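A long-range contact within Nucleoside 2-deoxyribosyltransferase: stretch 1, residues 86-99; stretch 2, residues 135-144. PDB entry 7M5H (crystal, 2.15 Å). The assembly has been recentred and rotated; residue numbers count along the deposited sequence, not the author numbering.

Stretch 1 86-99: VASEIGVAYAKGIP
Stretch 2 (135-144) YTVGLIKLNG

Two helical segments of one chain, running through Ala87, Ile90 and Tyr94 in one and through Thr136, Leu139 and Ile140 in the other, pack side by side and run in broadly the same direction, their N-to-C axes 37° apart and 9.6 Å from each other at closest approach. Both helices begin earlier in the chain. The register is set by CA-CA distances of 6.3 Å for Ala87 and Thr136, 7.1 Å for Ile90 and Ile140, 6.3 Å for Tyr94 and Leu139, and 5.2 Å for Pro99 and Gly144. The contact buries 523 Å² in all and contains no direct hydrogen bond between the stretches; its helical part is held by apolar packing, its far end by water and close backbone approach.

Tyr94 covers the most surface. Its CA-to-CB bond points toward the second stretch, and chi1 of 171° (t) with chi2 of 80° presents a ring face to Leu139. The methyl CD2 of Leu139 lies 3.8 Å from the centroid of the Tyr94 ring, only 17° off the normal, a CH-pi contact that suits a branched aliphatic side chain against an aromatic face. Ring atom CD1 of Tyr94 also comes 3.6 Å from the backbone O of Leu139, and Tyr94 CE1 lies 3.8 Å from CB of Leu142.

Leu139 also points toward its partner helix, with chi1 of -67° (m) and chi2 of -178° (t). Besides the tyrosine, it meets Ile90, whose CG2 is 4.1 Å from Leu139 CB, and Gly91, whose CA is 4.1 Å from Leu139 CD1. Ile90 (m, t) extends its CD1 to 3.7 Å from both Thr136 CG2 and Ile140 CD1. Thr136 (m) thus offers a methyl to this apolar cluster, while its hydroxyl is hydrogen-bonded elsewhere in the structure. Small Ala87 fits beside it, with Ala87 CB 4.2 Å from Thr136 OG1.

Beyond the helices, Asn143 takes over, covered as extensively as Leu139. Its phi/psi is -159/72; CA-to-CB points toward the first stretch, and with chi1 of -175° (t) and chi2 of 29° Asn143 ND2 lies 3.6 Å from Gly97 O. The turn after the first helix is a Schellman motif: Gly97 N donates to Tyr94 O (3.0 Å) and Ile98 N to Ala93 O (2.8 Å), while Gly97 adopts phi/psi of 80/22, a positive phi that favours glycine. Asn143 ND2 donates to two waters. One water accepts from Asn143 ND2 at 3.1 Å and donates to Ile98 O at 2.6 Å; the other accepts from Asn143 ND2 in a weak bond of 3.4 Å and donates to Tyr94 O at 2.7 Å. A polar amide suits this place because it links to backbone carbonyls through solvent.

Pro99, with phi/psi of -65/154 and a C-gamma endo ring, brings its CA 3.3 Å from Asn143 O in a CA-H...O contact. Gly144, next after Asn143, has phi/psi of 153/-147, angles that call for glycine: a CB would be jammed against the preceding carbonyl and would clash with Ile140 O.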

# COMPACT_ATOMS: atom_id res chain seq x y z
N VAL B 86 2.33 4.44 -11.66
CA VAL B 86 3.73 4.74 -11.97
C VAL B 86 4.48 3.46 -12.32
O VAL B 86 5.27 3.43 -13.27
CB VAL B 86 4.39 5.48 -10.79
CG1 VAL B 86 5.88 5.65 -11.03
CG2 VAL B 86 3.72 6.82 -10.57
N ALA B 87 4.25 2.39 -11.56
CA ALA B 87 4.92 1.13 -11.83
C ALA B 87 4.56 0.61 -13.22
O ALA B 87 5.43 0.11 -13.95
CB ALA B 87 4.56 0.10 -10.76
N SER B 88 3.29 0.72 -13.61
CA SER B 88 2.88 0.30 -14.95
C SER B 88 3.50 1.19 -16.02
O SER B 88 3.93 0.69 -17.06
CB SER B 88 1.36 0.30 -15.06
OG SER B 88 0.79 -0.73 -14.27
N GLU B 89 3.54 2.50 -15.78
CA GLU B 89 4.15 3.41 -16.74
C GLU B 89 5.64 3.14 -16.90
O GLU B 89 6.18 3.30 -18.00
CB GLU B 89 3.92 4.86 -16.32
CG GLU B 89 2.49 5.35 -16.54
CD GLU B 89 2.23 6.71 -15.92
OE1 GLU B 89 2.92 7.07 -14.95
OE2 GLU B 89 1.33 7.43 -16.42
N ILE B 90 6.31 2.72 -15.83
CA ILE B 90 7.72 2.34 -15.93
C ILE B 90 7.87 1.11 -16.82
O ILE B 90 8.77 1.03 -17.65
CB ILE B 90 8.31 2.11 -14.53
CG1 ILE B 90 8.46 3.44 -13.79
CG2 ILE B 90 9.65 1.39 -14.62
CD1 ILE B 90 8.87 3.29 -12.34
N GLY B 91 6.97 0.13 -16.65
CA GLY B 91 7.02 -1.06 -17.49
C GLY B 91 6.79 -0.75 -18.96
O GLY B 91 7.42 -1.33 -19.84
N VAL B 92 5.87 0.18 -19.24
CA VAL B 92 5.65 0.61 -20.62
C VAL B 92 6.89 1.30 -21.17
O VAL B 92 7.32 1.04 -22.30
CB VAL B 92 4.41 1.53 -20.71
CG1 VAL B 92 4.31 2.13 -22.10
CG2 VAL B 92 3.15 0.76 -20.37
N ALA B 93 7.50 2.17 -20.36
CA ALA B 93 8.67 2.92 -20.82
C ALA B 93 9.84 2.00 -21.11
O ALA B 93 10.55 2.18 -22.11
CB ALA B 93 9.05 3.97 -19.79
N TYR B 94 10.07 1.00 -20.25
CA TYR B 94 11.18 0.08 -20.47
C TYR B 94 11.00 -0.70 -21.76
O TYR B 94 11.92 -0.81 -22.58
CB TYR B 94 11.34 -0.87 -19.28
CG TYR B 94 12.33 -1.98 -19.56
CD1 TYR B 94 13.69 -1.75 -19.46
CD2 TYR B 94 11.90 -3.24 -19.94
CE1 TYR B 94 14.60 -2.76 -19.73
CE2 TYR B 94 12.80 -4.25 -20.22
CZ TYR B 94 14.15 -4.00 -20.10
OH TYR B 94 15.06 -5.01 -20.37
N ALA B 95 9.81 -1.27 -21.95
CA ALA B 95 9.57 -2.10 -23.13
C ALA B 95 9.66 -1.30 -24.42
O ALA B 95 10.02 -1.85 -25.47
CB ALA B 95 8.20 -2.78 -23.02
N LYS B 96 9.36 -0.00 -24.36
CA LYS B 96 9.48 0.87 -25.52
C LYS B 96 10.86 1.52 -25.63
O LYS B 96 11.11 2.24 -26.61
CB LYS B 96 8.40 1.95 -25.49
CG LYS B 96 6.99 1.42 -25.67
CD LYS B 96 6.82 0.79 -27.05
CE LYS B 96 5.39 0.31 -27.26
NZ LYS B 96 5.20 -0.28 -28.62
N GLY B 97 11.74 1.29 -24.67
CA GLY B 97 13.08 1.84 -24.74
C GLY B 97 13.20 3.29 -24.33
O GLY B 97 14.15 3.96 -24.73
N ILE B 98 12.25 3.80 -23.55
CA ILE B 98 12.28 5.19 -23.09
C ILE B 98 12.98 5.22 -21.73
O ILE B 98 12.49 4.58 -20.79
CB ILE B 98 10.87 5.78 -23.00
CG1 ILE B 98 10.21 5.78 -24.38
CG2 ILE B 98 10.91 7.18 -22.41
CD1 ILE B 98 8.76 6.23 -24.37
N PRO B 99 14.09 5.93 -21.58
CA PRO B 99 14.82 5.91 -20.31
C PRO B 99 14.01 6.53 -19.18
O PRO B 99 13.14 7.37 -19.40
CB PRO B 99 16.09 6.73 -20.61
CG PRO B 99 15.72 7.58 -21.78
CD PRO B 99 14.76 6.76 -22.60
N TYR B 135 11.76 -5.48 -8.84
CA TYR B 135 11.50 -5.63 -10.27
C TYR B 135 11.29 -4.27 -10.92
O TYR B 135 11.87 -3.98 -11.97
CB TYR B 135 10.30 -6.55 -10.52
CG TYR B 135 9.97 -6.67 -12.00
CD1 TYR B 135 10.76 -7.44 -12.84
CD2 TYR B 135 8.90 -5.98 -12.55
CE1 TYR B 135 10.47 -7.55 -14.19
CE2 TYR B 135 8.60 -6.08 -13.90
CZ TYR B 135 9.39 -6.87 -14.71
OH TYR B 135 9.11 -6.97 -16.05
N THR B 136 10.45 -3.43 -10.31
CA THR B 136 10.24 -2.09 -10.83
C THR B 136 11.54 -1.29 -10.83
O THR B 136 11.84 -0.59 -11.80
CB THR B 136 9.17 -1.37 -10.00
OG1 THR B 136 7.98 -2.17 -9.95
CG2 THR B 136 8.84 -0.02 -10.61
N VAL B 137 12.31 -1.38 -9.75
CA VAL B 137 13.59 -0.67 -9.68
C VAL B 137 14.53 -1.15 -10.77
O VAL B 137 15.19 -0.34 -11.44
CB VAL B 137 14.21 -0.83 -8.28
CG1 VAL B 137 15.65 -0.33 -8.28
CG2 VAL B 137 13.39 -0.09 -7.24
N GLY B 138 14.60 -2.46 -10.98
CA GLY B 138 15.52 -3.00 -11.97
C GLY B 138 15.22 -2.50 -13.37
O GLY B 138 16.14 -2.22 -14.15
N LEU B 139 13.93 -2.38 -13.71
CA LEU B 139 13.57 -1.86 -15.03
C LEU B 139 14.09 -0.44 -15.23
O LEU B 139 14.49 -0.07 -16.34
CB LEU B 139 12.05 -1.90 -15.21
CG LEU B 139 11.39 -3.28 -15.29
CD1 LEU B 139 9.89 -3.15 -15.52
CD2 LEU B 139 12.02 -4.11 -16.39
N ILE B 140 14.09 0.36 -14.16
CA ILE B 140 14.63 1.71 -14.25
C ILE B 140 16.13 1.68 -14.52
O ILE B 140 16.61 2.30 -15.47
CB ILE B 140 14.31 2.49 -12.96
CG1 ILE B 140 12.80 2.53 -12.71
CG2 ILE B 140 14.90 3.90 -13.03
CD1 ILE B 140 12.43 3.05 -11.34
N LYS B 141 16.88 0.97 -13.68
CA LYS B 141 18.33 0.97 -13.78
C LYS B 141 18.83 0.30 -15.05
O LYS B 141 19.97 0.55 -15.46
CB LYS B 141 18.95 0.28 -12.56
CG LYS B 141 18.55 0.89 -11.23
CD LYS B 141 19.41 0.32 -10.11
CE LYS B 141 19.10 0.98 -8.78
NZ LYS B 141 20.08 0.55 -7.74
N LEU B 142 18.02 -0.55 -15.69
CA LEU B 142 18.44 -1.17 -16.94
C LEU B 142 18.59 -0.15 -18.06
O LEU B 142 19.30 -0.41 -19.03
CB LEU B 142 17.46 -2.28 -17.34
CG LEU B 142 17.62 -3.60 -16.59
CD1 LEU B 142 16.46 -4.54 -16.85
CD2 LEU B 142 18.94 -4.26 -16.97
N ASN B 143 17.92 0.99 -17.95
CA ASN B 143 18.01 2.09 -18.90
C ASN B 143 17.56 3.35 -18.15
O ASN B 143 16.47 3.89 -18.35
CB ASN B 143 17.17 1.84 -20.15
CG ASN B 143 17.36 2.92 -21.20
OD1 ASN B 143 18.42 3.54 -21.31
ND2 ASN B 143 16.33 3.13 -22.00
N GLY B 144 18.41 3.81 -17.25
CA GLY B 144 18.14 4.99 -16.47
C GLY B 144 18.89 4.92 -15.15
O GLY B 144 19.98 4.35 -15.07
O HOH W 1 14.31 0.40 -22.06
O HOH W 2 13.77 2.30 -20.38